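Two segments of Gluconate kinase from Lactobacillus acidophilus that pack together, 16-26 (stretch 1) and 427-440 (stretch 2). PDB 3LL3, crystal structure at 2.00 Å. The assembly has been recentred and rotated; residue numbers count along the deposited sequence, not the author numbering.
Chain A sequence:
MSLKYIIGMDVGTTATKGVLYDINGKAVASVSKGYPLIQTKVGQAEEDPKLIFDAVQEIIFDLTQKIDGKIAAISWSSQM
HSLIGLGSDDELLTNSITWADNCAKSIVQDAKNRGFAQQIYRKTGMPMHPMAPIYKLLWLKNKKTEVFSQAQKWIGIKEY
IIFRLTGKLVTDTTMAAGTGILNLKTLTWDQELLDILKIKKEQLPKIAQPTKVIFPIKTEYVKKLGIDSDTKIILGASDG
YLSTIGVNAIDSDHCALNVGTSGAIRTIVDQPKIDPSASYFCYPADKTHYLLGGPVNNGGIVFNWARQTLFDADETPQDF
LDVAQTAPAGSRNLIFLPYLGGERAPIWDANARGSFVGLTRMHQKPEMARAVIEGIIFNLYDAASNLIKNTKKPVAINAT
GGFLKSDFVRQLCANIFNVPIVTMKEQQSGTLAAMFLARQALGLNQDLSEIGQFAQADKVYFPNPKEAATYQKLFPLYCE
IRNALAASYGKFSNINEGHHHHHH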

# COMPACT_ATOMS: atom_id res chain seq x y z
N THR A 16 -25.11 -0.20 27.87
CA THR A 16 -26.47 -0.64 27.59
C THR A 16 -27.31 0.59 27.27
O THR A 16 -27.11 1.65 27.87
CB THR A 16 -27.09 -1.35 28.82
OG1 THR A 16 -26.41 -2.59 29.05
CG2 THR A 16 -28.60 -1.61 28.61
N LYS A 17 -28.24 0.46 26.32
CA LYS A 17 -29.19 1.53 26.03
C LYS A 17 -30.60 1.01 26.24
O LYS A 17 -30.93 -0.10 25.82
CB LYS A 17 -29.07 1.99 24.59
CG LYS A 17 -27.68 1.99 24.03
CD LYS A 17 -27.73 2.08 22.50
CE LYS A 17 -28.77 1.11 21.92
NZ LYS A 17 -28.39 0.57 20.58
N GLY A 18 -31.44 1.81 26.86
CA GLY A 18 -32.85 1.47 26.97
C GLY A 18 -33.68 2.49 26.22
O GLY A 18 -33.38 3.69 26.23
N VAL A 19 -34.73 2.01 25.54
CA VAL A 19 -35.65 2.90 24.87
C VAL A 19 -37.06 2.59 25.37
O VAL A 19 -37.47 1.43 25.44
CB VAL A 19 -35.58 2.77 23.33
CG1 VAL A 19 -36.57 3.73 22.66
CG2 VAL A 19 -34.16 3.03 22.85
N LEU A 20 -37.77 3.63 25.76
CA LEU A 20 -39.16 3.51 26.20
C LEU A 20 -40.07 3.78 25.00
O LEU A 20 -39.94 4.81 24.35
CB LEU A 20 -39.44 4.51 27.32
CG LEU A 20 -40.85 4.58 27.94
CD1 LEU A 20 -41.23 3.26 28.58
CD2 LEU A 20 -40.94 5.72 28.95
N TYR A 21 -40.96 2.84 24.69
CA TYR A 21 -41.86 2.98 23.56
C TYR A 21 -43.29 3.02 24.08
O TYR A 21 -43.63 2.30 25.01
CB TYR A 21 -41.74 1.81 22.58
CG TYR A 21 -40.38 1.64 21.94
CD1 TYR A 21 -39.42 0.79 22.50
CD2 TYR A 21 -40.06 2.29 20.75
CE1 TYR A 21 -38.19 0.62 21.92
CE2 TYR A 21 -38.82 2.13 20.15
CZ TYR A 21 -37.89 1.29 20.74
OH TYR A 21 -36.65 1.12 20.16
N ASP A 22 -44.13 3.86 23.47
CA ASP A 22 -45.55 3.85 23.78
C ASP A 22 -46.23 2.71 23.03
O ASP A 22 -45.58 2.00 22.24
CB ASP A 22 -46.23 5.21 23.53
CG ASP A 22 -46.33 5.56 22.05
OD1 ASP A 22 -46.40 4.65 21.20
OD2 ASP A 22 -46.36 6.78 21.74
N ILE A 23 -47.52 2.52 23.26
CA ILE A 23 -48.24 1.37 22.75
C ILE A 23 -48.53 1.48 21.25
O ILE A 23 -49.15 0.59 20.66
CB ILE A 23 -49.56 1.12 23.55
CG1 ILE A 23 -49.89 -0.37 23.61
CG2 ILE A 23 -50.71 1.94 22.99
CD1 ILE A 23 -48.81 -1.20 24.25
N ASN A 24 -48.09 2.58 20.63
CA ASN A 24 -48.13 2.69 19.17
C ASN A 24 -46.76 2.44 18.53
O ASN A 24 -46.61 2.55 17.31
CB ASN A 24 -48.62 4.07 18.75
CG ASN A 24 -49.99 4.39 19.31
OD1 ASN A 24 -50.89 3.54 19.35
ND2 ASN A 24 -50.16 5.64 19.74
N GLY A 25 -45.77 2.11 19.35
CA GLY A 25 -44.44 1.81 18.83
C GLY A 25 -43.54 3.01 18.73
O GLY A 25 -42.41 2.90 18.28
N LYS A 26 -44.02 4.17 19.16
CA LYS A 26 -43.22 5.38 19.08
C LYS A 26 -42.26 5.48 20.25
O LYS A 26 -42.66 5.31 21.40
CB LYS A 26 -44.14 6.61 19.05
CG LYS A 26 -43.41 7.93 19.19
CD LYS A 26 -44.37 9.10 19.43
CE LYS A 26 -43.61 10.42 19.44
NZ LYS A 26 -44.48 11.55 19.86
N GLN A 427 -32.19 4.22 13.35
CA GLN A 427 -30.89 3.57 13.41
C GLN A 427 -30.83 2.55 14.55
O GLN A 427 -30.03 1.62 14.48
CB GLN A 427 -29.75 4.59 13.56
CG GLN A 427 -29.76 5.68 12.51
CD GLN A 427 -29.41 5.15 11.13
OE1 GLN A 427 -30.24 5.19 10.21
NE2 GLN A 427 -28.19 4.65 10.99
N GLN A 428 -31.67 2.73 15.57
CA GLN A 428 -31.68 1.84 16.73
C GLN A 428 -32.54 0.61 16.45
O GLN A 428 -33.51 0.34 17.15
CB GLN A 428 -32.18 2.58 17.97
CG GLN A 428 -31.30 3.77 18.34
CD GLN A 428 -29.84 3.36 18.45
OE1 GLN A 428 -29.52 2.33 19.06
NE2 GLN A 428 -28.93 4.16 17.87
N SER A 429 -32.16 -0.12 15.41
CA SER A 429 -32.93 -1.26 14.95
C SER A 429 -33.09 -2.36 16.00
O SER A 429 -34.10 -3.04 16.02
CB SER A 429 -32.27 -1.85 13.71
OG SER A 429 -30.95 -2.21 14.03
N GLY A 430 -32.09 -2.51 16.86
CA GLY A 430 -32.07 -3.58 17.85
C GLY A 430 -33.12 -3.46 18.95
O GLY A 430 -33.86 -4.41 19.22
N THR A 431 -33.18 -2.30 19.62
CA THR A 431 -34.25 -2.08 20.59
C THR A 431 -35.63 -2.04 19.92
O THR A 431 -36.61 -2.47 20.51
CB THR A 431 -34.05 -0.83 21.45
OG1 THR A 431 -33.86 0.30 20.61
CG2 THR A 431 -32.83 -0.98 22.35
N LEU A 432 -35.70 -1.52 18.69
CA LEU A 432 -36.95 -1.50 17.95
C LEU A 432 -37.48 -2.93 17.78
O LEU A 432 -38.65 -3.20 18.03
CB LEU A 432 -36.74 -0.86 16.58
CG LEU A 432 -37.96 -0.72 15.66
CD1 LEU A 432 -37.75 0.40 14.64
CD2 LEU A 432 -38.27 -2.02 14.96
N ALA A 433 -36.62 -3.83 17.32
CA ALA A 433 -37.04 -5.20 17.10
C ALA A 433 -37.28 -5.94 18.42
O ALA A 433 -38.13 -6.81 18.48
CB ALA A 433 -36.05 -5.95 16.21
N ALA A 434 -36.55 -5.57 19.47
CA ALA A 434 -36.83 -6.10 20.80
C ALA A 434 -38.22 -5.68 21.22
O ALA A 434 -38.99 -6.50 21.73
CB ALA A 434 -35.81 -5.63 21.83
N MSE A 435 -38.56 -4.42 20.96
CA MSE A 435 -39.88 -3.89 21.26
C MSE A 435 -40.92 -4.68 20.48
O MSE A 435 -41.98 -5.03 21.01
CB MSE A 435 -39.93 -2.39 20.96
CG MSE A 435 -41.30 -1.71 21.07
SE MSE A 435 -42.39 -1.90 19.44
CE MSE A 435 -41.51 -0.59 18.25
N PHE A 436 -40.59 -5.00 19.23
CA PHE A 436 -41.51 -5.77 18.38
C PHE A 436 -41.76 -7.20 18.91
O PHE A 436 -42.89 -7.71 18.87
CB PHE A 436 -41.06 -5.78 16.91
CG PHE A 436 -41.99 -6.55 16.01
CD1 PHE A 436 -43.13 -5.95 15.51
CD2 PHE A 436 -41.72 -7.86 15.66
CE1 PHE A 436 -43.99 -6.65 14.69
CE2 PHE A 436 -42.57 -8.56 14.84
CZ PHE A 436 -43.72 -7.95 14.36
N LEU A 437 -40.72 -7.87 19.38
CA LEU A 437 -40.91 -9.19 20.00
C LEU A 437 -41.90 -9.08 21.16
O LEU A 437 -42.76 -9.95 21.35
CB LEU A 437 -39.59 -9.74 20.52
CG LEU A 437 -38.44 -10.01 19.54
CD1 LEU A 437 -37.24 -10.53 20.31
CD2 LEU A 437 -38.83 -11.00 18.46
N ALA A 438 -41.78 -8.01 21.93
CA ALA A 438 -42.71 -7.78 23.03
C ALA A 438 -44.14 -7.65 22.49
O ALA A 438 -45.07 -8.26 23.03
CB ALA A 438 -42.33 -6.53 23.81
N ARG A 439 -44.31 -6.88 21.42
CA ARG A 439 -45.62 -6.72 20.82
C ARG A 439 -46.18 -8.06 20.37
O ARG A 439 -47.37 -8.34 20.54
CB ARG A 439 -45.60 -5.71 19.66
CG ARG A 439 -45.30 -4.29 20.11
CD ARG A 439 -45.47 -3.26 18.99
NE ARG A 439 -46.81 -3.26 18.40
CZ ARG A 439 -47.84 -2.54 18.86
NH1 ARG A 439 -47.70 -1.76 19.92
NH2 ARG A 439 -49.02 -2.60 18.24
N GLN A 440 -45.33 -8.92 19.82
CA GLN A 440 -45.78 -10.27 19.50
C GLN A 440 -46.21 -11.04 20.76
O GLN A 440 -47.29 -11.64 20.78
CB GLN A 440 -44.68 -11.05 18.77
CG GLN A 440 -44.47 -10.62 17.31
CD GLN A 440 -43.44 -11.48 16.62
OE1 GLN A 440 -42.32 -11.64 17.11
NE2 GLN A 440 -43.82 -12.07 15.49
O HOH W 1 -30.48 -0.89 19.42
O HOH W 2 -45.11 -0.68 21.11
O HOH W 3 -51.47 -0.76 19.53

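The contact between the strand from Thr16 and the turn that follows it, and the helix that begins at Ser429 with its N-cap, is a small, largely buried strand-on-helix packing in which one aromatic ring fills the middle and hydrogen bonds fasten both ends. It illustrates how two periodicities can be matched: alternate strand residues Lys17, Val19 and Tyr21 point toward the helix, while Thr431, Met435 and Arg439, spaced four apart, point back from successive turns. The two axes run at 51° to each other and approach to 9.0 Å.

Tyr21 is the centrepiece. One face of its ring is covered by the selenomethionine Met435, whose CG lies 3.9 Å from the centroid of the Tyr21 ring in a CH-pi contact; Met435 SE stands farther off, 5.0 Å from that centroid. The ring thereby packs against apolar atoms while its hydroxyl reaches along the helix to a polar partner, Tyr21 OH lying 2.9 Å from Thr431 OG1 in a hydrogen bond. Proximity alone is not enough: Tyr21 OH is also 3.2 Å from Leu432 N, but the angle is poor, and that amide instead bonds to the carbonyl Gln428 O of the N-cap residue (3.3 Å). Val19 CG2 adds packing 3.5 Å from Thr431 OG1.

At the helix N-terminus, Lys17 NZ donates to OE1 of the N-cap residue Gln428 at 2.6 Å. Water 1 extends this link, accepting from both Lys17 NZ (2.8 Å) and Thr431 N (3.1 Å), one of the first-turn amides.

At the other end, Arg439 meets the type I turn from Asp22 to Gly25. Its NH1 donates to Ile23 O at 2.9 Å, with the carbonyl near the guanidinium plane, and water 2 bridges Arg439 NH1 (3.0 Å) to Asp22 O (2.9 Å). The turn is itself braced by Asp22 OD1, which accepts from Asn24 N at 2.7 Å. A charged side chain thus binds one turn carbonyl directly and another through water.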